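Local coordinates for hypothetical protein (Geobacillus stearothermophilus, PDB 1SFS) that is of unknown function but carries an Rv2525c-like, glycoside hydrolase-like domain and may be a bacterial lysozyme, at residues Y52-V66 and I78-A91. Residues are numbered along the deposited sequence; the frame is centred on the assembly and turned at random. Where two conformers were deposited one is given.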
loop_
_atom_site.group_PDB
_atom_site.type_symbol
_atom_site.label_atom_id
_atom_site.label_comp_id
_atom_site.label_asym_id
_atom_site.label_seq_id
_atom_site.Cartn_x
_atom_site.Cartn_y
_atom_site.Cartn_z
ATOM N N TYR A 52 -9.159 16.671 -2.198
ATOM C CA TYR A 52 -8.002 16.654 -3.072
ATOM C C TYR A 52 -7.010 15.606 -2.564
ATOM O O TYR A 52 -6.400 15.805 -1.523
ATOM C CB TYR A 52 -7.318 18.059 -3.117
ATOM C CG TYR A 52 -6.592 18.163 -4.407
ATOM C CD1 TYR A 52 -7.095 18.966 -5.442
ATOM C CD2 TYR A 52 -5.431 17.474 -4.662
ATOM C CE1 TYR A 52 -6.421 19.055 -6.651
ATOM C CE2 TYR A 52 -4.768 17.516 -5.895
ATOM C CZ TYR A 52 -5.268 18.303 -6.873
ATOM O OH TYR A 52 -4.662 18.390 -8.101
ATOM N N PRO A 53 -6.850 14.480 -3.254
ATOM C CA PRO A 53 -5.976 13.439 -2.696
ATOM C C PRO A 53 -4.536 13.842 -2.846
ATOM O O PRO A 53 -4.125 14.314 -3.919
ATOM C CB PRO A 53 -6.361 12.231 -3.522
ATOM C CG PRO A 53 -6.693 12.828 -4.874
ATOM C CD PRO A 53 -7.394 14.125 -4.564
ATOM N N LYS A 54 -3.711 13.594 -1.839
ATOM C CA LYS A 54 -2.285 13.845 -1.938
ATOM C C LYS A 54 -1.543 12.616 -2.466
ATOM O O LYS A 54 -0.405 12.741 -2.954
ATOM C CB LYS A 54 -1.701 14.321 -0.624
ATOM C CG LYS A 54 -2.394 15.519 -0.050
ATOM C CD LYS A 54 -2.863 16.615 -0.987
ATOM C CE LYS A 54 -3.644 17.779 -0.362
ATOM N NZ LYS A 54 -4.992 17.373 0.286
ATOM N N PHE A 55 -2.177 11.464 -2.401
ATOM C CA PHE A 55 -1.630 10.218 -2.869
ATOM C C PHE A 55 -2.783 9.343 -3.319
ATOM O O PHE A 55 -3.923 9.541 -2.878
ATOM C CB PHE A 55 -0.741 9.521 -1.835
ATOM C CG PHE A 55 -1.471 9.174 -0.539
ATOM C CD1 PHE A 55 -2.063 7.928 -0.393
ATOM C CD2 PHE A 55 -1.587 10.091 0.476
ATOM C CE1 PHE A 55 -2.745 7.629 0.779
ATOM C CE2 PHE A 55 -2.275 9.776 1.667
ATOM C CZ PHE A 55 -2.836 8.542 1.812
ATOM N N TRP A 56 -2.455 8.391 -4.189
ATOM C CA TRP A 56 -3.481 7.526 -4.789
ATOM C C TRP A 56 -2.901 6.133 -4.892
ATOM O O TRP A 56 -1.947 5.902 -5.656
ATOM C CB TRP A 56 -3.927 8.091 -6.125
ATOM C CG TRP A 56 -5.266 7.559 -6.603
ATOM C CD1 TRP A 56 -5.665 6.263 -6.707
ATOM C CD2 TRP A 56 -6.378 8.352 -7.047
ATOM N NE1 TRP A 56 -6.956 6.203 -7.154
ATOM C CE2 TRP A 56 -7.404 7.453 -7.378
ATOM C CE3 TRP A 56 -6.606 9.716 -7.159
ATOM C CZ2 TRP A 56 -8.640 7.909 -7.848
ATOM C CZ3 TRP A 56 -7.830 10.160 -7.627
ATOM C CH2 TRP A 56 -8.824 9.252 -7.964
ATOM N N GLY A 57 -3.433 5.186 -4.140
ATOM C CA GLY A 57 -3.007 3.800 -4.181
ATOM C C GLY A 57 -3.506 3.122 -5.463
ATOM O O GLY A 57 -4.681 3.198 -5.787
ATOM N N ARG A 58 -2.584 2.484 -6.147
ATOM C CA ARG A 58 -2.849 1.836 -7.415
ATOM C C ARG A 58 -2.014 0.586 -7.541
ATOM O O ARG A 58 -0.965 0.434 -6.921
ATOM C CB ARG A 58 -2.516 2.783 -8.574
ATOM C CG ARG A 58 -3.499 3.931 -8.727
ATOM C CD ARG A 58 -4.900 3.461 -9.191
ATOM N NE ARG A 58 -4.771 2.906 -10.533
ATOM C CZ ARG A 58 -4.859 1.648 -10.882
ATOM N NH1 ARG A 58 -5.271 0.700 -10.015
ATOM N NH2 ARG A 58 -4.549 1.315 -12.117
ATOM N N TYR A 59 -2.478 -0.331 -8.386
ATOM C CA TYR A 59 -1.903 -1.674 -8.492
ATOM C C TYR A 59 -0.878 -1.768 -9.579
ATOM O O TYR A 59 -1.039 -1.288 -10.705
ATOM C CB TYR A 59 -3.055 -2.705 -8.681
ATOM C CG TYR A 59 -3.904 -2.710 -7.472
ATOM C CD1 TYR A 59 -4.958 -1.813 -7.307
ATOM C CD2 TYR A 59 -3.609 -3.525 -6.378
ATOM C CE1 TYR A 59 -5.709 -1.783 -6.152
ATOM C CE2 TYR A 59 -4.348 -3.524 -5.233
ATOM C CZ TYR A 59 -5.407 -2.660 -5.099
ATOM O OH TYR A 59 -6.156 -2.587 -3.960
ATOM N N LEU A 60 0.220 -2.475 -9.294
ATOM C CA LEU A 60 1.330 -2.673 -10.209
ATOM C C LEU A 60 0.990 -3.574 -11.391
ATOM O O LEU A 60 1.678 -3.456 -12.425
ATOM C CB LEU A 60 2.525 -3.232 -9.470
ATOM C CG LEU A 60 3.249 -2.237 -8.559
ATOM C CD1 LEU A 60 4.208 -2.963 -7.634
ATOM C CD2 LEU A 60 4.026 -1.192 -9.338
ATOM N N SER A 61 0.038 -4.462 -11.225
ATOM C CA SER A 61 -0.295 -5.411 -12.301
ATOM C C SER A 61 -1.786 -5.712 -12.261
ATOM O O SER A 61 -2.540 -5.414 -11.308
ATOM C CB SER A 61 0.591 -6.629 -12.206
ATOM O OG SER A 61 0.315 -7.357 -11.035
ATOM N N GLU A 62 -2.232 -6.254 -13.380
ATOM C CA GLU A 62 -3.615 -6.618 -13.657
ATOM C C GLU A 62 -3.951 -7.923 -12.967
ATOM O O GLU A 62 -3.265 -8.927 -13.196
ATOM C CB GLU A 62 -3.785 -6.728 -15.170
ATOM C CG GLU A 62 -5.212 -6.942 -15.628
ATOM C CD GLU A 62 -5.945 -5.634 -15.745
ATOM O OE1 GLU A 62 -7.212 -5.700 -15.932
ATOM O OE2 GLU A 62 -5.276 -4.537 -15.718
ATOM N N VAL A 63 -5.025 -7.983 -12.197
ATOM C CA VAL A 63 -5.540 -9.215 -11.638
ATOM C C VAL A 63 -6.982 -9.300 -12.076
ATOM O O VAL A 63 -7.800 -8.445 -11.678
ATOM C CB VAL A 63 -5.383 -9.243 -10.121
ATOM C CG1 VAL A 63 -6.057 -10.528 -9.592
ATOM C CG2 VAL A 63 -3.918 -9.170 -9.699
ATOM N N PRO A 64 -7.393 -10.226 -12.912
ATOM C CA PRO A 64 -8.778 -10.293 -13.384
ATOM C C PRO A 64 -9.777 -10.319 -12.226
ATOM O O PRO A 64 -9.506 -10.965 -11.197
ATOM C CB PRO A 64 -8.866 -11.624 -14.151
ATOM C CG PRO A 64 -7.446 -11.779 -14.648
ATOM C CD PRO A 64 -6.570 -11.286 -13.526
ATOM N N ASN A 65 -10.846 -9.552 -12.393
ATOM C CA ASN A 65 -11.917 -9.442 -11.419
ATOM C C ASN A 65 -11.483 -8.742 -10.152
ATOM O O ASN A 65 -12.201 -8.846 -9.138
ATOM C CB ASN A 65 -12.430 -10.827 -10.962
ATOM C CG ASN A 65 -13.122 -11.474 -12.156
ATOM O OD1 ASN A 65 -13.789 -10.719 -12.862
ATOM N ND2 ASN A 65 -12.884 -12.765 -12.257
ATOM N N VAL A 66 -10.319 -8.086 -10.187
ATOM C CA VAL A 66 -9.775 -7.591 -8.913
ATOM C C VAL A 66 -9.096 -6.230 -9.089
ATOM O O VAL A 66 -9.456 -5.297 -8.355
ATOM C CB VAL A 66 -8.775 -8.586 -8.293
ATOM C CG1 VAL A 66 -8.179 -7.946 -7.034
ATOM C CG2 VAL A 66 -9.368 -9.939 -7.945
ATOM N N ILE A 78 -1.510 11.032 -13.120
ATOM C CA ILE A 78 -1.613 11.225 -11.690
ATOM C C ILE A 78 -0.647 12.311 -11.230
ATOM O O ILE A 78 -1.002 13.203 -10.466
ATOM C CB ILE A 78 -1.397 9.873 -10.955
ATOM C CG1 ILE A 78 -2.500 8.872 -11.316
ATOM C CG2 ILE A 78 -1.323 10.101 -9.466
ATOM C CD1 ILE A 78 -2.216 7.456 -10.847
ATOM N N ARG A 79 0.593 12.224 -11.696
ATOM C CA ARG A 79 1.591 13.206 -11.300
ATOM C C ARG A 79 1.242 14.577 -11.812
ATOM O O ARG A 79 1.601 15.583 -11.177
ATOM C CB ARG A 79 2.971 12.756 -11.748
ATOM C CG ARG A 79 3.410 11.449 -11.092
ATOM C CD ARG A 79 4.801 10.994 -11.361
ATOM N NE ARG A 79 5.733 11.870 -10.609
ATOM C CZ ARG A 79 6.548 12.821 -11.024
ATOM N NH1 ARG A 79 7.283 13.451 -10.083
ATOM N NH2 ARG A 79 6.601 13.109 -12.294
ATOM N N ASN A 80 0.545 14.698 -12.940
ATOM C CA ASN A 80 0.110 15.994 -13.468
ATOM C C ASN A 80 -0.798 16.699 -12.509
ATOM O O ASN A 80 -0.849 17.943 -12.515
ATOM C CB ASN A 80 -0.498 15.758 -14.835
ATOM C CG ASN A 80 -1.439 16.831 -15.308
ATOM O OD1 ASN A 80 -2.596 16.835 -15.074
ATOM N ND2 ASN A 80 -0.829 17.739 -15.988
ATOM N N TYR A 81 -1.534 15.991 -11.652
ATOM C CA TYR A 81 -2.379 16.590 -10.632
ATOM C C TYR A 81 -1.654 16.913 -9.337
ATOM O O TYR A 81 -2.261 17.358 -8.371
ATOM C CB TYR A 81 -3.563 15.676 -10.363
ATOM C CG TYR A 81 -4.415 15.351 -11.529
ATOM C CD1 TYR A 81 -4.970 16.294 -12.328
ATOM C CD2 TYR A 81 -4.659 14.000 -11.800
ATOM C CE1 TYR A 81 -5.780 15.896 -13.412
ATOM C CE2 TYR A 81 -5.416 13.564 -12.812
ATOM C CZ TYR A 81 -5.963 14.547 -13.619
ATOM O OH TYR A 81 -6.747 14.075 -14.665
ATOM N N GLY A 82 -0.335 16.647 -9.299
ATOM C CA GLY A 82 0.375 16.861 -8.036
ATOM C C GLY A 82 0.088 15.786 -6.994
ATOM O O GLY A 82 0.232 16.049 -5.771
ATOM N N VAL A 83 -0.350 14.613 -7.463
ATOM C CA VAL A 83 -0.690 13.481 -6.611
ATOM C C VAL A 83 0.434 12.453 -6.707
ATOM O O VAL A 83 0.979 12.210 -7.787
ATOM C CB VAL A 83 -2.037 12.915 -7.107
ATOM C CG1 VAL A 83 -2.434 11.656 -6.288
ATOM C CG2 VAL A 83 -3.135 13.929 -7.002
ATOM N N LYS A 84 0.775 11.848 -5.573
ATOM C CA LYS A 84 1.763 10.789 -5.497
ATOM C C LYS A 84 1.134 9.420 -5.768
ATOM O O LYS A 84 0.050 9.145 -5.243
ATOM C CB LYS A 84 2.380 10.778 -4.105
ATOM C CG LYS A 84 3.189 11.968 -3.716
ATOM C CD LYS A 84 4.553 11.957 -4.365
ATOM C CE LYS A 84 5.400 13.180 -4.094
ATOM N NZ LYS A 84 6.832 12.809 -4.320
ATOM N N VAL A 85 1.806 8.575 -6.533
ATOM C CA VAL A 85 1.366 7.208 -6.730
ATOM C C VAL A 85 1.821 6.346 -5.549
ATOM O O VAL A 85 3.002 6.407 -5.184
ATOM C CB VAL A 85 1.951 6.645 -8.038
ATOM C CG1 VAL A 85 1.477 5.212 -8.230
ATOM C CG2 VAL A 85 1.633 7.528 -9.219
ATOM N N LEU A 86 0.938 5.552 -4.974
ATOM C CA LEU A 86 1.196 4.632 -3.857
ATOM C C LEU A 86 1.082 3.202 -4.417
ATOM O O LEU A 86 -0.042 2.687 -4.550
ATOM C CB LEU A 86 0.199 5.019 -2.753
ATOM C CG LEU A 86 -0.038 4.038 -1.610
ATOM C CD1 LEU A 86 1.314 3.765 -0.977
ATOM C CD2 LEU A 86 -1.030 4.512 -0.566
ATOM N N PRO A 87 2.198 2.574 -4.856
ATOM C CA PRO A 87 2.096 1.330 -5.610
ATOM C C PRO A 87 1.866 0.106 -4.786
ATOM O O PRO A 87 2.497 -0.044 -3.730
ATOM C CB PRO A 87 3.478 1.242 -6.331
ATOM C CG PRO A 87 4.205 2.473 -5.966
ATOM C CD PRO A 87 3.578 3.019 -4.745
ATOM N N ILE A 88 1.002 -0.783 -5.245
ATOM C CA ILE A 88 0.587 -1.973 -4.548
ATOM C C ILE A 88 0.791 -3.186 -5.428
ATOM O O ILE A 88 0.377 -3.188 -6.584
ATOM C CB ILE A 88 -0.916 -1.902 -4.198
ATOM C CG1 ILE A 88 -1.297 -0.620 -3.511
ATOM C CG2 ILE A 88 -1.321 -3.118 -3.382
ATOM C CD1 ILE A 88 -2.781 -0.321 -3.547
ATOM N N TYR A 89 1.428 -4.222 -4.910
ATOM C CA TYR A 89 1.576 -5.513 -5.577
ATOM C C TYR A 89 0.578 -6.508 -4.996
ATOM O O TYR A 89 0.694 -6.764 -3.792
ATOM C CB TYR A 89 3.027 -5.997 -5.443
ATOM C CG TYR A 89 3.206 -7.342 -6.127
ATOM C CD1 TYR A 89 3.234 -7.400 -7.519
ATOM C CD2 TYR A 89 3.315 -8.518 -5.393
ATOM C CE1 TYR A 89 3.384 -8.617 -8.155
ATOM C CE2 TYR A 89 3.463 -9.721 -6.074
ATOM C CZ TYR A 89 3.494 -9.771 -7.429
ATOM O OH TYR A 89 3.655 -10.984 -8.065
ATOM N N ASN A 90 -0.338 -7.057 -5.803
ATOM C CA ASN A 90 -1.415 -7.907 -5.315
ATOM C C ASN A 90 -1.598 -9.177 -6.118
ATOM O O ASN A 90 -2.660 -9.792 -6.029
ATOM C CB ASN A 90 -2.740 -7.167 -5.255
ATOM C CG ASN A 90 -3.353 -6.898 -6.597
ATOM O OD1 ASN A 90 -2.639 -6.745 -7.563
ATOM N ND2 ASN A 90 -4.646 -6.838 -6.659
ATOM N N ALA A 91 -0.554 -9.568 -6.843
ATOM C CA ALA A 91 -0.684 -10.767 -7.708
ATOM C C ALA A 91 -0.195 -12.009 -6.985
ATOM O O ALA A 91 0.604 -12.821 -7.417
ATOM C CB ALA A 91 0.067 -10.577 -9.000
HETATM O O HOH W 1 1.124 15.001 -3.308
HETATM O O HOH W 2 -0.274 -6.052 -8.645
#
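Trp56 N donates to Lys84 O within the parallel pair of strands 55-59 and 84-89, two arms of a beta-alpha-beta unit whose crossover is helix 72-80. Six backbone hydrogen bonds establish the register, from Lys84 N to Lys54 O at the start to Leu60 N to Ile88 O at the far end; the strand axes approach to 4.5 Å. Ile88 can be followed atom by atom. Its CB rests on Arg58 O and Tyr59 CD2, and CG2 meets Tyr59 CE2 at 3.6 Å. CG1, set beside the backbone N (chi1 -51°), also touches Arg58 O and carries CD1 near Arg58 N and over one face of the Tyr59 ring, offset toward the rim, a CH-pi contact 4.1 Å from the centroid and 20° off the ring normal. The Asn90 side chain crosses that of Tyr59 at about a right angle, amide and ring planes 40° apart, its CG 3.4 Å from Tyr59 CD2, while ND2 is hydrogen-bonded to Ser67 OG. Where the helix ends in a Schellman motif at Gly82, Val83 CG2 packs 4.1 Å from Tyr52 CE2. Tyr52 OH itself donates to Tyr81 O over 2.6 Å, in the carbonyl plane and on a lone pair. A phenylalanine in place of Tyr52 would probably leave the carbonyl of Tyr81 without this mate and the ring freer to shift. Water 1 donates to both Lys54 O and Gly82 O, bridging the two segments beside the first strand bond.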